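Local coordinates for protein alkylhalidase CmlS (Streptomyces venezuelae, PDB 3I3L) that is a flavin-dependent halogenase of chloramphenicol biosynthesis whose FAD cofactor is covalently attached to the protein, at residues Leu466-Thr479 with Val555-Ala569. Numbering follows the deposited sequence.
Sequences LTKRLNSITRFKWT and VVRLMEAGLLTGYDA
Lys477 crosses the ring of Tyr567 at about a right angle on the face of the sheet they share. Its CG, beside the backbone N (chi1 -60°), meets Tyr567 CE2; from there the chain runs extended, CD lies 3.5 Å from the same CE2, CE lies near CE2 and CZ and also sits over one face of the Arg475 guanidinium, toward its rim, and NZ ends in a weak 3.5 Å hydrogen bond to Tyr567 OH. Arg475 itself pairs with Glu532. At the near edge of the tyrosine ring, in its plane, sits Arg475 O, which accepts the bond from Tyr567 N (2.9 Å). With an alanine in place of Tyr567, the Lys477 methylenes would probably lose the ring they cross, and NZ its weak hydroxyl partner. Strands 473-478 and 564-568 are antiparallel neighbours in a three-stranded sheet of the C-terminal domain, away from the flavin; a classic beta bulge puts two residues opposite Tyr567, whose O takes N-H from Thr474 and, weakly, from Arg475. Phe476 and Trp478 lie on the other face, where they pack against helix 551-560. Ile473 CG2 sits over the centre of one face of the Phe476 ring, Leu564 CD1 lies over the opposite face, and Met559 SD approaches the edge, 4.0 Å from Phe476 CE1, a Met-aromatic contact. Ile473 CD1 meets Met559 CE tip to tip. Leu470 CD2 reaches Val555 CG2 at 3.6 Å. Where the helix ends in a Schellman motif at Gly562, Thr479 OG1 donates to Gly562 O (2.6 Å), in the carbonyl plane, and a water joins this hydroxyl to Lys477 O and Thr565 OG1.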
loop_
_atom_site.group_PDB
_atom_site.type_symbol
_atom_site.label_atom_id
_atom_site.label_comp_id
_atom_site.label_asym_id
_atom_site.label_seq_id
_atom_site.Cartn_x
_atom_site.Cartn_y
_atom_site.Cartn_z
ATOM N N LEU A 466 -6.603 -17.578 -17.646
ATOM C CA LEU A 466 -7.296 -17.812 -16.403
ATOM C C LEU A 466 -8.587 -18.569 -16.669
ATOM O O LEU A 466 -8.921 -19.538 -15.961
ATOM C CB LEU A 466 -7.617 -16.491 -15.737
ATOM C CG LEU A 466 -8.260 -16.394 -14.348
ATOM C CD1 LEU A 466 -8.611 -14.971 -14.039
ATOM C CD2 LEU A 466 -9.487 -17.151 -14.260
ATOM N N THR A 467 -9.317 -18.122 -17.685
ATOM C CA THR A 467 -10.599 -18.761 -18.055
ATOM C C THR A 467 -10.400 -20.201 -18.470
ATOM O O THR A 467 -11.157 -21.071 -18.090
ATOM C CB THR A 467 -11.290 -17.984 -19.207
ATOM O OG1 THR A 467 -11.764 -16.716 -18.722
ATOM C CG2 THR A 467 -12.465 -18.786 -19.778
ATOM N N LYS A 468 -9.379 -20.433 -19.279
ATOM C CA LYS A 468 -8.972 -21.764 -19.677
ATOM C C LYS A 468 -8.589 -22.669 -18.494
ATOM O O LYS A 468 -8.868 -23.872 -18.525
ATOM C CB LYS A 468 -7.830 -21.683 -20.700
ATOM C CG LYS A 468 -7.079 -22.984 -20.915
ATOM C CD LYS A 468 -6.858 -23.323 -22.384
ATOM C CE LYS A 468 -7.887 -24.402 -22.822
ATOM N NZ LYS A 468 -7.805 -24.883 -24.243
ATOM N N ARG A 469 -7.953 -22.122 -17.468
ATOM C CA ARG A 469 -7.483 -22.970 -16.358
ATOM C C ARG A 469 -8.665 -23.381 -15.488
ATOM O O ARG A 469 -8.834 -24.568 -15.162
ATOM C CB ARG A 469 -6.404 -22.296 -15.531
ATOM C CG ARG A 469 -5.052 -22.244 -16.172
ATOM C CD ARG A 469 -4.272 -21.115 -15.501
ATOM N NE ARG A 469 -2.894 -21.001 -15.972
ATOM C CZ ARG A 469 -1.855 -21.634 -15.427
ATOM N NH1 ARG A 469 -2.010 -22.445 -14.370
ATOM N NH2 ARG A 469 -0.642 -21.461 -15.947
ATOM N N LEU A 470 -9.507 -22.412 -15.149
ATOM C CA LEU A 470 -10.675 -22.678 -14.334
ATOM C C LEU A 470 -11.556 -23.735 -15.028
ATOM O O LEU A 470 -12.080 -24.660 -14.374
ATOM C CB LEU A 470 -11.470 -21.393 -14.087
ATOM C CG LEU A 470 -10.853 -20.393 -13.091
ATOM C CD1 LEU A 470 -11.503 -19.076 -13.163
ATOM C CD2 LEU A 470 -10.996 -20.930 -11.650
ATOM N N ASN A 471 -11.706 -23.613 -16.352
ATOM C CA ASN A 471 -12.598 -24.522 -17.103
ATOM C C ASN A 471 -12.064 -25.935 -17.121
ATOM O O ASN A 471 -12.854 -26.880 -17.187
ATOM C CB ASN A 471 -12.891 -24.009 -18.541
ATOM C CG ASN A 471 -13.876 -22.825 -18.566
ATOM O OD1 ASN A 471 -13.903 -22.046 -19.515
ATOM N ND2 ASN A 471 -14.679 -22.692 -17.521
ATOM N N SER A 472 -10.740 -26.074 -17.007
ATOM C CA SER A 472 -10.112 -27.382 -17.053
ATOM C C SER A 472 -10.242 -28.127 -15.730
ATOM O O SER A 472 -9.790 -29.265 -15.619
ATOM C CB SER A 472 -8.624 -27.284 -17.412
ATOM O OG SER A 472 -7.907 -26.813 -16.296
ATOM N N ILE A 473 -10.826 -27.468 -14.738
ATOM C CA ILE A 473 -10.922 -28.034 -13.406
ATOM C C ILE A 473 -12.171 -28.894 -13.281
ATOM O O ILE A 473 -13.291 -28.402 -13.148
ATOM C CB ILE A 473 -10.926 -26.953 -12.306
ATOM C CG1 ILE A 473 -9.525 -26.291 -12.222
ATOM C CG2 ILE A 473 -11.349 -27.531 -10.962
ATOM C CD1 ILE A 473 -9.492 -25.090 -11.295
ATOM N N THR A 474 -11.942 -30.191 -13.298
ATOM C CA THR A 474 -13.009 -31.161 -13.241
ATOM C C THR A 474 -13.171 -31.704 -11.843
ATOM O O THR A 474 -14.159 -32.372 -11.550
ATOM C CB THR A 474 -12.747 -32.318 -14.243
ATOM O OG1 THR A 474 -11.460 -32.890 -13.987
ATOM C CG2 THR A 474 -12.756 -31.785 -15.687
ATOM N N ARG A 475 -12.196 -31.450 -10.976
ATOM C CA ARG A 475 -12.340 -31.856 -9.581
ATOM C C ARG A 475 -11.736 -30.867 -8.572
ATOM O O ARG A 475 -10.554 -30.539 -8.685
ATOM C CB ARG A 475 -11.709 -33.245 -9.401
ATOM C CG ARG A 475 -11.595 -33.701 -7.956
ATOM C CD ARG A 475 -10.856 -35.017 -7.893
ATOM N NE ARG A 475 -10.758 -35.549 -6.535
ATOM C CZ ARG A 475 -9.914 -36.531 -6.204
ATOM N NH1 ARG A 475 -9.871 -36.997 -4.948
ATOM N NH2 ARG A 475 -9.092 -37.048 -7.128
ATOM N N PHE A 476 -12.527 -30.420 -7.590
ATOM C CA PHE A 476 -12.005 -29.566 -6.511
ATOM C C PHE A 476 -11.893 -30.365 -5.225
ATOM O O PHE A 476 -12.781 -31.153 -4.924
ATOM C CB PHE A 476 -12.930 -28.349 -6.206
ATOM C CG PHE A 476 -12.739 -27.161 -7.113
ATOM C CD1 PHE A 476 -11.534 -26.492 -7.155
ATOM C CD2 PHE A 476 -13.792 -26.697 -7.914
ATOM C CE1 PHE A 476 -11.355 -25.368 -7.957
ATOM C CE2 PHE A 476 -13.629 -25.598 -8.742
ATOM C CZ PHE A 476 -12.404 -24.919 -8.758
ATOM N N LYS A 477 -10.855 -30.094 -4.431
ATOM C CA LYS A 477 -10.768 -30.557 -3.025
ATOM C C LYS A 477 -10.791 -29.393 -2.016
ATOM O O LYS A 477 -10.239 -28.285 -2.264
ATOM C CB LYS A 477 -9.467 -31.305 -2.813
ATOM C CG LYS A 477 -9.301 -32.541 -3.706
ATOM C CD LYS A 477 -7.988 -33.286 -3.258
ATOM C CE LYS A 477 -7.784 -34.586 -3.999
ATOM N NZ LYS A 477 -6.324 -34.944 -3.998
ATOM N N TRP A 478 -11.421 -29.622 -0.887
ATOM C CA TRP A 478 -11.462 -28.613 0.171
ATOM C C TRP A 478 -10.396 -28.974 1.208
ATOM O O TRP A 478 -10.082 -30.159 1.393
ATOM C CB TRP A 478 -12.840 -28.600 0.805
ATOM C CG TRP A 478 -13.102 -27.606 1.872
ATOM C CD1 TRP A 478 -13.145 -27.850 3.221
ATOM C CD2 TRP A 478 -13.412 -26.207 1.707
ATOM N NE1 TRP A 478 -13.446 -26.687 3.886
ATOM C CE2 TRP A 478 -13.625 -25.676 2.983
ATOM C CE3 TRP A 478 -13.551 -25.376 0.603
ATOM C CZ2 TRP A 478 -13.947 -24.327 3.194
ATOM C CZ3 TRP A 478 -13.874 -24.052 0.798
ATOM C CH2 TRP A 478 -14.083 -23.533 2.075
ATOM N N THR A 479 -9.845 -27.957 1.861
ATOM C CA THR A 479 -8.783 -28.153 2.861
ATOM C C THR A 479 -9.439 -28.286 4.232
ATOM O O THR A 479 -10.067 -27.339 4.731
ATOM C CB THR A 479 -7.742 -26.995 2.866
ATOM O OG1 THR A 479 -7.206 -26.800 1.542
ATOM C CG2 THR A 479 -6.573 -27.309 3.828
ATOM N N VAL A 555 -14.055 -18.115 -6.430
ATOM C CA VAL A 555 -13.240 -19.302 -6.501
ATOM C C VAL A 555 -11.757 -18.984 -6.626
ATOM O O VAL A 555 -10.925 -19.716 -6.075
ATOM C CB VAL A 555 -13.736 -20.468 -7.505
ATOM C CG1 VAL A 555 -15.123 -20.235 -8.083
ATOM C CG2 VAL A 555 -12.714 -20.744 -8.532
ATOM N N VAL A 556 -11.408 -17.916 -7.336
ATOM C CA VAL A 556 -9.981 -17.541 -7.395
ATOM C C VAL A 556 -9.432 -17.201 -5.993
ATOM O O VAL A 556 -8.319 -17.605 -5.606
ATOM C CB VAL A 556 -9.685 -16.390 -8.429
ATOM C CG1 VAL A 556 -8.273 -15.873 -8.279
ATOM C CG2 VAL A 556 -9.892 -16.894 -9.871
ATOM N N ARG A 557 -10.209 -16.446 -5.242
ATOM C CA ARG A 557 -9.767 -16.094 -3.897
ATOM C C ARG A 557 -9.650 -17.331 -3.006
ATOM O O ARG A 557 -8.693 -17.459 -2.272
ATOM C CB ARG A 557 -10.671 -15.033 -3.257
ATOM C CG ARG A 557 -10.361 -13.596 -3.716
ATOM C CD ARG A 557 -8.843 -13.367 -3.704
ATOM N NE ARG A 557 -8.420 -12.129 -4.376
ATOM C CZ ARG A 557 -8.113 -12.004 -5.673
ATOM N NH1 ARG A 557 -7.721 -10.827 -6.142
ATOM N NH2 ARG A 557 -8.195 -13.031 -6.509
ATOM N N LEU A 558 -10.595 -18.258 -3.116
ATOM C CA LEU A 558 -10.511 -19.522 -2.337
ATOM C C LEU A 558 -9.308 -20.349 -2.732
ATOM O O LEU A 558 -8.723 -21.055 -1.898
ATOM C CB LEU A 558 -11.805 -20.342 -2.415
ATOM C CG LEU A 558 -12.955 -19.749 -1.609
ATOM C CD1 LEU A 558 -14.328 -20.222 -2.156
ATOM C CD2 LEU A 558 -12.789 -20.019 -0.088
ATOM N N MET A 559 -8.929 -20.268 -3.994
ATOM C CA MET A 559 -7.764 -20.980 -4.440
ATOM C C MET A 559 -6.523 -20.320 -3.812
ATOM O O MET A 559 -5.716 -21.023 -3.214
ATOM C CB MET A 559 -7.688 -21.088 -5.982
ATOM C CG MET A 559 -8.738 -22.096 -6.578
ATOM S SD MET A 559 -8.870 -22.262 -8.353
ATOM C CE MET A 559 -7.456 -23.149 -8.699
ATOM N N GLU A 560 -6.392 -18.989 -3.953
ATOM C CA GLU A 560 -5.255 -18.238 -3.370
ATOM C C GLU A 560 -5.177 -18.387 -1.832
ATOM O O GLU A 560 -4.093 -18.392 -1.271
ATOM C CB GLU A 560 -5.303 -16.745 -3.711
ATOM C CG GLU A 560 -4.844 -16.407 -5.103
ATOM C CD GLU A 560 -5.488 -15.124 -5.666
ATOM O OE1 GLU A 560 -6.374 -14.521 -4.998
ATOM O OE2 GLU A 560 -5.112 -14.725 -6.799
ATOM N N ALA A 561 -6.333 -18.524 -1.185
ATOM C CA ALA A 561 -6.396 -18.739 0.258
ATOM C C ALA A 561 -5.976 -20.145 0.652
ATOM O O ALA A 561 -5.846 -20.418 1.840
ATOM C CB ALA A 561 -7.772 -18.466 0.767
ATOM N N GLY A 562 -5.764 -21.029 -0.327
ATOM C CA GLY A 562 -5.417 -22.422 -0.060
ATOM C C GLY A 562 -6.581 -23.263 0.457
ATOM O O GLY A 562 -6.386 -24.398 0.866
ATOM N N LEU A 563 -7.790 -22.717 0.421
ATOM C CA LEU A 563 -8.992 -23.470 0.731
ATOM C C LEU A 563 -9.499 -24.403 -0.394
ATOM O O LEU A 563 -10.061 -25.427 -0.087
ATOM C CB LEU A 563 -10.117 -22.539 1.213
ATOM C CG LEU A 563 -9.924 -21.922 2.595
ATOM C CD1 LEU A 563 -10.670 -20.626 2.760
ATOM C CD2 LEU A 563 -10.303 -22.917 3.702
ATOM N N LEU A 564 -9.333 -24.025 -1.668
ATOM C CA LEU A 564 -9.595 -24.926 -2.797
ATOM C C LEU A 564 -8.336 -25.310 -3.566
ATOM O O LEU A 564 -7.457 -24.466 -3.864
ATOM C CB LEU A 564 -10.582 -24.298 -3.817
ATOM C CG LEU A 564 -12.062 -24.118 -3.526
ATOM C CD1 LEU A 564 -12.704 -23.273 -4.575
ATOM C CD2 LEU A 564 -12.712 -25.492 -3.439
ATOM N N THR A 565 -8.271 -26.595 -3.921
ATOM C CA THR A 565 -7.261 -27.081 -4.833
ATOM C C THR A 565 -7.947 -27.692 -6.063
ATOM O O THR A 565 -8.851 -28.501 -5.932
ATOM C CB THR A 565 -6.466 -28.187 -4.189
ATOM O OG1 THR A 565 -6.197 -27.838 -2.834
ATOM C CG2 THR A 565 -5.162 -28.427 -4.961
ATOM N N GLY A 566 -7.467 -27.359 -7.242
ATOM C CA GLY A 566 -8.088 -27.785 -8.461
ATOM C C GLY A 566 -7.300 -28.812 -9.210
ATOM O O GLY A 566 -6.073 -28.779 -9.225
ATOM N N TYR A 567 -8.012 -29.741 -9.842
ATOM C CA TYR A 567 -7.355 -30.792 -10.569
ATOM C C TYR A 567 -7.941 -30.907 -11.976
ATOM O O TYR A 567 -9.151 -30.753 -12.162
ATOM C CB TYR A 567 -7.485 -32.105 -9.796
ATOM C CG TYR A 567 -6.730 -32.099 -8.504
ATOM C CD1 TYR A 567 -5.375 -32.444 -8.468
ATOM C CD2 TYR A 567 -7.348 -31.706 -7.313
ATOM C CE1 TYR A 567 -4.666 -32.445 -7.251
ATOM C CE2 TYR A 567 -6.641 -31.687 -6.090
ATOM C CZ TYR A 567 -5.315 -32.073 -6.074
ATOM O OH TYR A 567 -4.642 -32.056 -4.883
ATOM N N ASP A 568 -7.092 -31.150 -12.964
ATOM C CA ASP A 568 -7.603 -31.236 -14.320
ATOM C C ASP A 568 -8.058 -32.667 -14.701
ATOM O O ASP A 568 -7.985 -33.591 -13.900
ATOM C CB ASP A 568 -6.580 -30.689 -15.312
ATOM C CG ASP A 568 -5.302 -31.535 -15.390
ATOM O OD1 ASP A 568 -5.314 -32.752 -15.010
ATOM O OD2 ASP A 568 -4.273 -30.964 -15.857
ATOM N N ALA A 569 -8.522 -32.857 -15.921
ATOM C CA ALA A 569 -9.119 -34.161 -16.234
ATOM C C ALA A 569 -8.060 -35.255 -16.125
ATOM O O ALA A 569 -8.395 -36.377 -15.824
ATOM C CB ALA A 569 -9.799 -34.157 -17.614
HETATM O O HOH W 1 -7.884 -28.269 -0.978
#